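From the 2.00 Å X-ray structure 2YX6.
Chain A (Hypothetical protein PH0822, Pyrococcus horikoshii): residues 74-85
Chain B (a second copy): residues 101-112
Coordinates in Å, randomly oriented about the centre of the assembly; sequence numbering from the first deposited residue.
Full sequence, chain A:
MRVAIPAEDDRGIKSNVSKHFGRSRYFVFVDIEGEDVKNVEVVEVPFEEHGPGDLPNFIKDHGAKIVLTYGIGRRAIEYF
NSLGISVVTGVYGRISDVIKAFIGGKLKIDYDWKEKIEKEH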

ATOM      1  N   ARG A  74     -14.095   3.694  -3.134  1.00 22.77           N
ATOM      2  CA  ARG A  74     -13.079   4.321  -3.979  1.00 24.73           C
ATOM      3  C   ARG A  74     -12.600   5.656  -3.446  1.00 25.04           C
ATOM      4  O   ARG A  74     -11.410   5.962  -3.474  1.00 25.17           O
ATOM      5  CB  ARG A  74     -13.642   4.523  -5.369  1.00 24.65           C
ATOM      6  CG  ARG A  74     -12.607   4.651  -6.422  1.00 33.01           C
ATOM      7  CD  ARG A  74     -12.840   5.867  -7.332  1.00 38.97           C
ATOM      8  NE  ARG A  74     -14.241   6.090  -7.680  1.00 45.28           N
ATOM      9  CZ  ARG A  74     -14.966   5.379  -8.559  1.00 48.71           C
ATOM     10  NH1 ARG A  74     -14.456   4.327  -9.188  1.00 45.99           N
ATOM     11  NH2 ARG A  74     -16.231   5.730  -8.797  1.00 49.72           N
ATOM     12  N   ARG A  75     -13.554   6.468  -2.995  1.00 24.90           N
ATOM     13  CA  ARG A  75     -13.264   7.755  -2.392  1.00 24.13           C
ATOM     14  C   ARG A  75     -12.350   7.638  -1.170  1.00 22.72           C
ATOM     15  O   ARG A  75     -11.437   8.462  -1.035  1.00 23.01           O
ATOM     16  CB  ARG A  75     -14.575   8.432  -1.989  1.00 25.21           C
ATOM     17  CG  ARG A  75     -14.408   9.852  -1.523  1.00 28.03           C
ATOM     18  CD  ARG A  75     -13.908  10.758  -2.652  1.00 34.13           C
ATOM     19  NE  ARG A  75     -13.295  12.006  -2.141  1.00 32.95           N
ATOM     20  CZ  ARG A  75     -12.005  12.153  -1.789  1.00 35.54           C
ATOM     21  NH1 ARG A  75     -11.561  13.336  -1.351  1.00 33.98           N
ATOM     22  NH2 ARG A  75     -11.155  11.137  -1.851  1.00 30.52           N
ATOM     23  N   ALA A  76     -12.612   6.652  -0.297  1.00 21.05           N
ATOM     24  CA  ALA A  76     -11.792   6.392   0.925  1.00 21.27           C
ATOM     25  C   ALA A  76     -10.354   6.004   0.564  1.00 20.97           C
ATOM     26  O   ALA A  76      -9.401   6.526   1.157  1.00 21.82           O
ATOM     27  CB  ALA A  76     -12.443   5.306   1.838  1.00 18.46           C
ATOM     28  N   ILE A  77     -10.213   5.114  -0.429  1.00 20.93           N
ATOM     29  CA  ILE A  77      -8.921   4.683  -0.980  1.00 19.11           C
ATOM     30  C   ILE A  77      -8.208   5.913  -1.473  1.00 19.28           C
ATOM     31  O   ILE A  77      -7.071   6.135  -1.138  1.00 16.93           O
ATOM     32  CB  ILE A  77      -9.063   3.679  -2.236  1.00 19.26           C
ATOM     33  CG1 ILE A  77      -9.473   2.265  -1.790  1.00 17.80           C
ATOM     34  CG2 ILE A  77      -7.729   3.539  -2.974  1.00 18.71           C
ATOM     35  CD1 ILE A  77     -10.035   1.352  -2.904  1.00 17.82           C
ATOM     36  N   GLU A  78      -8.879   6.718  -2.291  1.00 18.61           N
ATOM     37  CA  GLU A  78      -8.195   7.913  -2.830  1.00 20.26           C
ATOM     38  C   GLU A  78      -7.743   8.892  -1.710  1.00 19.35           C
ATOM     39  O   GLU A  78      -6.621   9.440  -1.724  1.00 19.03           O
ATOM     40  CB  GLU A  78      -9.116   8.627  -3.818  1.00 21.37           C
ATOM     41  CG  GLU A  78      -9.242   7.880  -5.114  1.00 25.68           C
ATOM     42  CD  GLU A  78     -10.379   8.420  -5.959  1.00 31.38           C
ATOM     43  OE1 GLU A  78     -11.220   9.160  -5.432  1.00 30.24           O
ATOM     44  OE2 GLU A  78     -10.423   8.116  -7.154  1.00 31.04           O
ATOM     45  N   TYR A  79      -8.604   9.051  -0.721  1.00 19.85           N
ATOM     46  CA  TYR A  79      -8.316   9.901   0.415  1.00 20.28           C
ATOM     47  C   TYR A  79      -7.072   9.345   1.184  1.00 19.41           C
ATOM     48  O   TYR A  79      -6.187  10.098   1.545  1.00 17.58           O
ATOM     49  CB  TYR A  79      -9.564  10.043   1.300  1.00 22.13           C
ATOM     50  CG  TYR A  79      -9.538  11.255   2.186  1.00 25.89           C
ATOM     51  CD1 TYR A  79     -10.482  12.259   2.041  1.00 30.77           C
ATOM     52  CD2 TYR A  79      -8.554  11.415   3.162  1.00 29.33           C
ATOM     53  CE1 TYR A  79     -10.462  13.413   2.857  1.00 31.55           C
ATOM     54  CE2 TYR A  79      -8.523  12.535   4.002  1.00 30.34           C
ATOM     55  CZ  TYR A  79      -9.478  13.539   3.833  1.00 29.97           C
ATOM     56  OH  TYR A  79      -9.459  14.661   4.654  1.00 31.40           O
ATOM     57  N   PHE A  80      -6.984   8.018   1.314  1.00 19.33           N
ATOM     58  CA  PHE A  80      -5.860   7.345   1.956  1.00 18.39           C
ATOM     59  C   PHE A  80      -4.587   7.624   1.174  1.00 19.93           C
ATOM     60  O   PHE A  80      -3.539   8.014   1.731  1.00 20.57           O
ATOM     61  CB  PHE A  80      -6.097   5.832   2.074  1.00 18.66           C
ATOM     62  CG  PHE A  80      -6.772   5.383   3.366  1.00 18.94           C
ATOM     63  CD1 PHE A  80      -8.009   4.744   3.338  1.00 24.54           C
ATOM     64  CD2 PHE A  80      -6.186   5.599   4.591  1.00 22.23           C
ATOM     65  CE1 PHE A  80      -8.624   4.336   4.496  1.00 23.77           C
ATOM     66  CE2 PHE A  80      -6.778   5.187   5.775  1.00 20.57           C
ATOM     67  CZ  PHE A  80      -7.995   4.571   5.751  1.00 21.97           C
ATOM     68  N   ASN A  81      -4.694   7.457  -0.136  1.00 18.94           N
ATOM     69  CA  ASN A  81      -3.617   7.649  -1.029  1.00 19.12           C
ATOM     70  C   ASN A  81      -3.089   9.087  -0.995  1.00 19.27           C
ATOM     71  O   ASN A  81      -1.873   9.311  -1.040  1.00 20.84           O
ATOM     72  CB  ASN A  81      -4.105   7.247  -2.427  1.00 18.15           C
ATOM     73  CG  ASN A  81      -4.128   5.716  -2.630  1.00 20.81           C
ATOM     74  OD1 ASN A  81      -3.794   4.919  -1.728  1.00 15.59           O
ATOM     75  ND2 ASN A  81      -4.564   5.316  -3.812  1.00 17.91           N
ATOM     76  N   SER A  82      -3.984  10.052  -0.825  1.00 19.89           N
ATOM     77  CA  SER A  82      -3.585  11.443  -0.789  1.00 19.49           C
ATOM     78  C   SER A  82      -2.771  11.691   0.487  1.00 19.59           C
ATOM     79  O   SER A  82      -1.956  12.620   0.526  1.00 20.61           O
ATOM     80  CB  SER A  82      -4.805  12.357  -0.872  1.00 20.00           C
ATOM     81  OG  SER A  82      -5.449  12.409   0.405  1.00 25.34           O
ATOM     82  N   LEU A  83      -2.979  10.870   1.508  1.00 19.13           N
ATOM     83  CA  LEU A  83      -2.264  10.950   2.795  1.00 18.21           C
ATOM     84  C   LEU A  83      -1.042  10.018   2.821  1.00 19.52           C
ATOM     85  O   LEU A  83      -0.410   9.762   3.881  1.00 20.37           O
ATOM     86  CB  LEU A  83      -3.235  10.560   3.883  1.00 18.96           C
ATOM     87  CG  LEU A  83      -4.428  11.516   4.123  1.00 17.07           C
ATOM     88  CD1 LEU A  83      -5.128  10.983   5.358  1.00 20.00           C
ATOM     89  CD2 LEU A  83      -4.020  13.010   4.317  1.00 18.16           C
ATOM     90  N   GLY A  84      -0.720   9.473   1.657  1.00 18.81           N
ATOM     91  CA  GLY A  84       0.535   8.684   1.510  1.00 18.84           C
ATOM     92  C   GLY A  84       0.313   7.345   2.163  1.00 18.51           C
ATOM     93  O   GLY A  84       1.273   6.708   2.609  1.00 21.10           O
ATOM     94  N   ILE A  85      -0.954   6.940   2.272  1.00 16.36           N
ATOM     95  CA  ILE A  85      -1.299   5.627   2.837  1.00 15.74           C
ATOM     96  C   ILE A  85      -1.842   4.647   1.750  1.00 16.67           C
ATOM     97  O   ILE A  85      -2.676   5.028   0.940  1.00 15.02           O
ATOM     98  CB  ILE A  85      -2.278   5.762   4.014  1.00 16.37           C
ATOM     99  CG1 ILE A  85      -1.707   6.649   5.147  1.00 14.91           C
ATOM    100  CG2 ILE A  85      -2.675   4.420   4.563  1.00 16.87           C
ATOM    101  CD1 ILE A  85      -2.708   6.796   6.225  1.00 19.00           C
TER
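Chain B 101-112: AFIGGKLKIDYD

Chain A runs as a helix from Arg A74 and then turns through Leu A83 and Gly A84. Chain B finishes a helix at Ile B103, turns through Gly B104 and Gly B105, and continues as an extended segment from Leu B107 to Ile B109. It runs back along the chain A helix: Gly B105 pairs with Leu A83 (CA to CA 4.1 Å), Leu B107 with Ser A82 (CA to CA 4.6 Å), and Tyr B111 with Glu A78 (CA to CA 7.2 Å).

One hydrogen bond joins the stretches, from Leu B107 N to Ser A82 O at 2.7 Å. CA-H...O contacts flank it. Leu A83 CA lies 3.0 Å from Gly B105 O, and Gly B105 CA lies 3.3 Å from Leu A83 O. This close backbone packing involves two glycines with positive phi, Gly A84 and Gly B105. A CB on Gly A84 would stand 2.8 Å from Phe B102 O, a clash.

The Phe B102 CB points sideways, but chi1 t carries the ring nearer, with Phe B102 CE1 3.4 Å from Gly A84 O. Leu B107 points toward chain A; Leu B107 CB is 3.3 Å from Asn A81 O. Its chi1 of -143° lies between wells, and Leu B107 CD2 lies 4.2 Å from Gly A84 CA. Ile B109, m at chi1 and chi2, also points toward the helix. Ile B109 CG1 lies 4.1 Å from Asn A81 CB.

Ser A82 is p at chi1, which turns Ser A82 OG back to its own helix for a 2.7 Å hydrogen bond to Tyr A79 O. The CA-to-CB bond of Glu A78 points toward chain B; with chi1 m and chi2 t, Glu A78 OE1 lies 3.3 Å from Tyr B111 CD1, at the ring edge. Tyr B111, chi1 m, starts sideways, yet its ring comes nearer. Arg A75 NH2 lies 4.0 Å from Tyr B111 CE1, oblique to the ring.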

ATOM      1  N   ALA B 101       6.527  14.178  -1.178  1.00 19.31           N
ATOM      2  CA  ALA B 101       5.091  14.203  -0.892  1.00 21.76           C
ATOM      3  C   ALA B 101       4.698  12.979  -0.089  1.00 22.44           C
ATOM      4  O   ALA B 101       4.030  13.095   0.940  1.00 23.62           O
ATOM      5  CB  ALA B 101       4.222  14.329  -2.166  1.00 18.05           C
ATOM      6  N   PHE B 102       5.132  11.812  -0.546  1.00 21.90           N
ATOM      7  CA  PHE B 102       4.811  10.556   0.105  1.00 21.64           C
ATOM      8  C   PHE B 102       5.205  10.538   1.624  1.00 21.81           C
ATOM      9  O   PHE B 102       4.392  10.259   2.524  1.00 20.67           O
ATOM     10  CB  PHE B 102       5.467   9.410  -0.704  1.00 21.54           C
ATOM     11  CG  PHE B 102       5.105   8.044  -0.190  1.00 23.76           C
ATOM     12  CD1 PHE B 102       3.862   7.479  -0.503  1.00 23.21           C
ATOM     13  CD2 PHE B 102       5.983   7.351   0.671  1.00 21.29           C
ATOM     14  CE1 PHE B 102       3.503   6.204   0.031  1.00 24.57           C
ATOM     15  CE2 PHE B 102       5.635   6.117   1.192  1.00 23.33           C
ATOM     16  CZ  PHE B 102       4.395   5.545   0.875  1.00 23.84           C
ATOM     17  N   ILE B 103       6.452  10.860   1.902  1.00 21.97           N
ATOM     18  CA  ILE B 103       6.969  10.979   3.288  1.00 21.98           C
ATOM     19  C   ILE B 103       6.144  11.936   4.187  1.00 23.89           C
ATOM     20  O   ILE B 103       5.930  11.642   5.367  1.00 24.59           O
ATOM     21  CB  ILE B 103       8.416  11.478   3.240  1.00 22.47           C
ATOM     22  CG1 ILE B 103       9.256  10.446   2.524  1.00 19.66           C
ATOM     23  CG2 ILE B 103       8.966  11.749   4.667  1.00 22.49           C
ATOM     24  CD1 ILE B 103      10.694  10.945   2.139  1.00 18.52           C
ATOM     25  N   GLY B 104       5.673  13.052   3.619  1.00 25.00           N
ATOM     26  CA  GLY B 104       4.832  14.027   4.335  1.00 25.81           C
ATOM     27  C   GLY B 104       3.320  13.910   4.307  1.00 26.80           C
ATOM     28  O   GLY B 104       2.622  14.887   4.635  1.00 25.38           O
ATOM     29  N   GLY B 105       2.773  12.749   3.913  1.00 26.16           N
ATOM     30  CA  GLY B 105       1.306  12.574   3.954  1.00 26.72           C
ATOM     31  C   GLY B 105       0.471  13.449   3.041  1.00 27.49           C
ATOM     32  O   GLY B 105      -0.769  13.482   3.193  1.00 29.79           O
ATOM     33  N   LYS B 106       1.108  14.082   2.041  1.00 26.45           N
ATOM     34  CA  LYS B 106       0.452  14.976   1.067  1.00 25.94           C
ATOM     35  C   LYS B 106       0.727  14.578  -0.399  1.00 25.69           C
ATOM     36  O   LYS B 106       1.381  15.311  -1.201  1.00 26.11           O
ATOM     37  CB  LYS B 106       0.892  16.449   1.260  1.00 25.89           C
ATOM     38  CG  LYS B 106      -0.071  17.285   2.160  1.00 30.28           C
ATOM     39  CD  LYS B 106       0.731  18.283   3.027  1.00 34.11           C
ATOM     40  CE  LYS B 106       0.658  17.863   4.512  1.00 34.26           C
ATOM     41  NZ  LYS B 106      -0.757  17.981   5.049  1.00 30.24           N
ATOM     42  N   LEU B 107       0.219  13.426  -0.784  1.00 24.33           N
ATOM     43  CA  LEU B 107       0.524  12.963  -2.099  1.00 25.24           C
ATOM     44  C   LEU B 107      -0.517  13.619  -2.992  1.00 25.33           C
ATOM     45  O   LEU B 107      -1.668  13.778  -2.569  1.00 25.22           O
ATOM     46  CB  LEU B 107       0.455  11.431  -2.105  1.00 24.91           C
ATOM     47  CG  LEU B 107       1.446  10.679  -2.945  1.00 23.22           C
ATOM     48  CD1 LEU B 107       2.743  11.250  -2.602  1.00 22.55           C
ATOM     49  CD2 LEU B 107       1.397   9.209  -2.591  1.00 21.76           C
ATOM     50  N   LYS B 108      -0.100  14.021  -4.197  1.00 26.76           N
ATOM     51  CA  LYS B 108      -1.010  14.572  -5.217  1.00 29.02           C
ATOM     52  C   LYS B 108      -1.526  13.509  -6.175  1.00 27.23           C
ATOM     53  O   LYS B 108      -0.783  13.013  -6.983  1.00 27.98           O
ATOM     54  CB  LYS B 108      -0.294  15.656  -5.992  1.00 28.88           C
ATOM     55  CG  LYS B 108      -0.287  17.013  -5.197  1.00 31.18           C
ATOM     56  CD  LYS B 108       0.779  17.996  -5.726  1.00 32.91           C
ATOM     57  CE  LYS B 108       0.288  19.478  -5.695  1.00 38.34           C
ATOM     58  NZ  LYS B 108      -0.253  19.935  -4.348  1.00 39.66           N
ATOM     59  N   ILE B 109      -2.802  13.171  -6.085  1.00 25.62           N
ATOM     60  CA  ILE B 109      -3.352  12.021  -6.850  1.00 25.36           C
ATOM     61  C   ILE B 109      -4.212  12.473  -8.006  1.00 25.37           C
ATOM     62  O   ILE B 109      -5.060  13.342  -7.831  1.00 24.93           O
ATOM     63  CB  ILE B 109      -4.271  11.115  -5.932  1.00 25.04           C
ATOM     64  CG1 ILE B 109      -3.497  10.587  -4.694  1.00 24.42           C
ATOM     65  CG2 ILE B 109      -4.862   9.977  -6.730  1.00 23.64           C
ATOM     66  CD1 ILE B 109      -2.125  10.047  -5.030  1.00 24.21           C
ATOM     67  N   ASP B 110      -4.009  11.899  -9.188  1.00 26.46           N
ATOM     68  CA  ASP B 110      -4.884  12.152 -10.314  1.00 25.74           C
ATOM     69  C   ASP B 110      -6.057  11.197 -10.229  1.00 27.50           C
ATOM     70  O   ASP B 110      -5.985  10.023 -10.733  1.00 26.10           O
ATOM     71  CB  ASP B 110      -4.129  11.913 -11.619  1.00 26.19           C
ATOM     72  CG  ASP B 110      -4.928  12.330 -12.833  1.00 27.09           C
ATOM     73  OD1 ASP B 110      -6.153  12.587 -12.694  1.00 27.06           O
ATOM     74  OD2 ASP B 110      -4.319  12.417 -13.925  1.00 27.75           O
ATOM     75  N   TYR B 111      -7.153  11.702  -9.641  1.00 27.69           N
ATOM     76  CA  TYR B 111      -8.348  10.905  -9.408  1.00 30.65           C
ATOM     77  C   TYR B 111      -8.868  10.318 -10.692  1.00 30.94           C
ATOM     78  O   TYR B 111      -9.544   9.284 -10.659  1.00 31.15           O
ATOM     79  CB  TYR B 111      -9.464  11.725  -8.718  1.00 32.50           C
ATOM     80  CG  TYR B 111      -9.040  12.291  -7.388  1.00 35.40           C
ATOM     81  CD1 TYR B 111      -9.143  11.533  -6.233  1.00 40.93           C
ATOM     82  CD2 TYR B 111      -8.514  13.565  -7.285  1.00 39.21           C
ATOM     83  CE1 TYR B 111      -8.752  12.030  -4.984  1.00 41.70           C
ATOM     84  CE2 TYR B 111      -8.103  14.090  -6.026  1.00 41.73           C
ATOM     85  CZ  TYR B 111      -8.228  13.306  -4.886  1.00 40.33           C
ATOM     86  OH  TYR B 111      -7.815  13.772  -3.652  1.00 39.62           O
ATOM     87  N   ASP B 112      -8.572  10.987 -11.815  1.00 31.62           N
ATOM     88  CA  ASP B 112      -9.174  10.628 -13.095  1.00 32.17           C
ATOM     89  C   ASP B 112      -8.217   9.867 -13.995  1.00 32.12           C
ATOM     90  O   ASP B 112      -8.413   9.834 -15.221  1.00 31.15           O
ATOM     91  CB  ASP B 112      -9.649  11.882 -13.844  1.00 33.64           C
ATOM     92  CG  ASP B 112     -10.917  12.511 -13.252  1.00 34.00           C
ATOM     93  OD1 ASP B 112     -11.029  13.748 -13.418  1.00 38.55           O
ATOM     94  OD2 ASP B 112     -11.782  11.818 -12.658  1.00 32.88           O
TER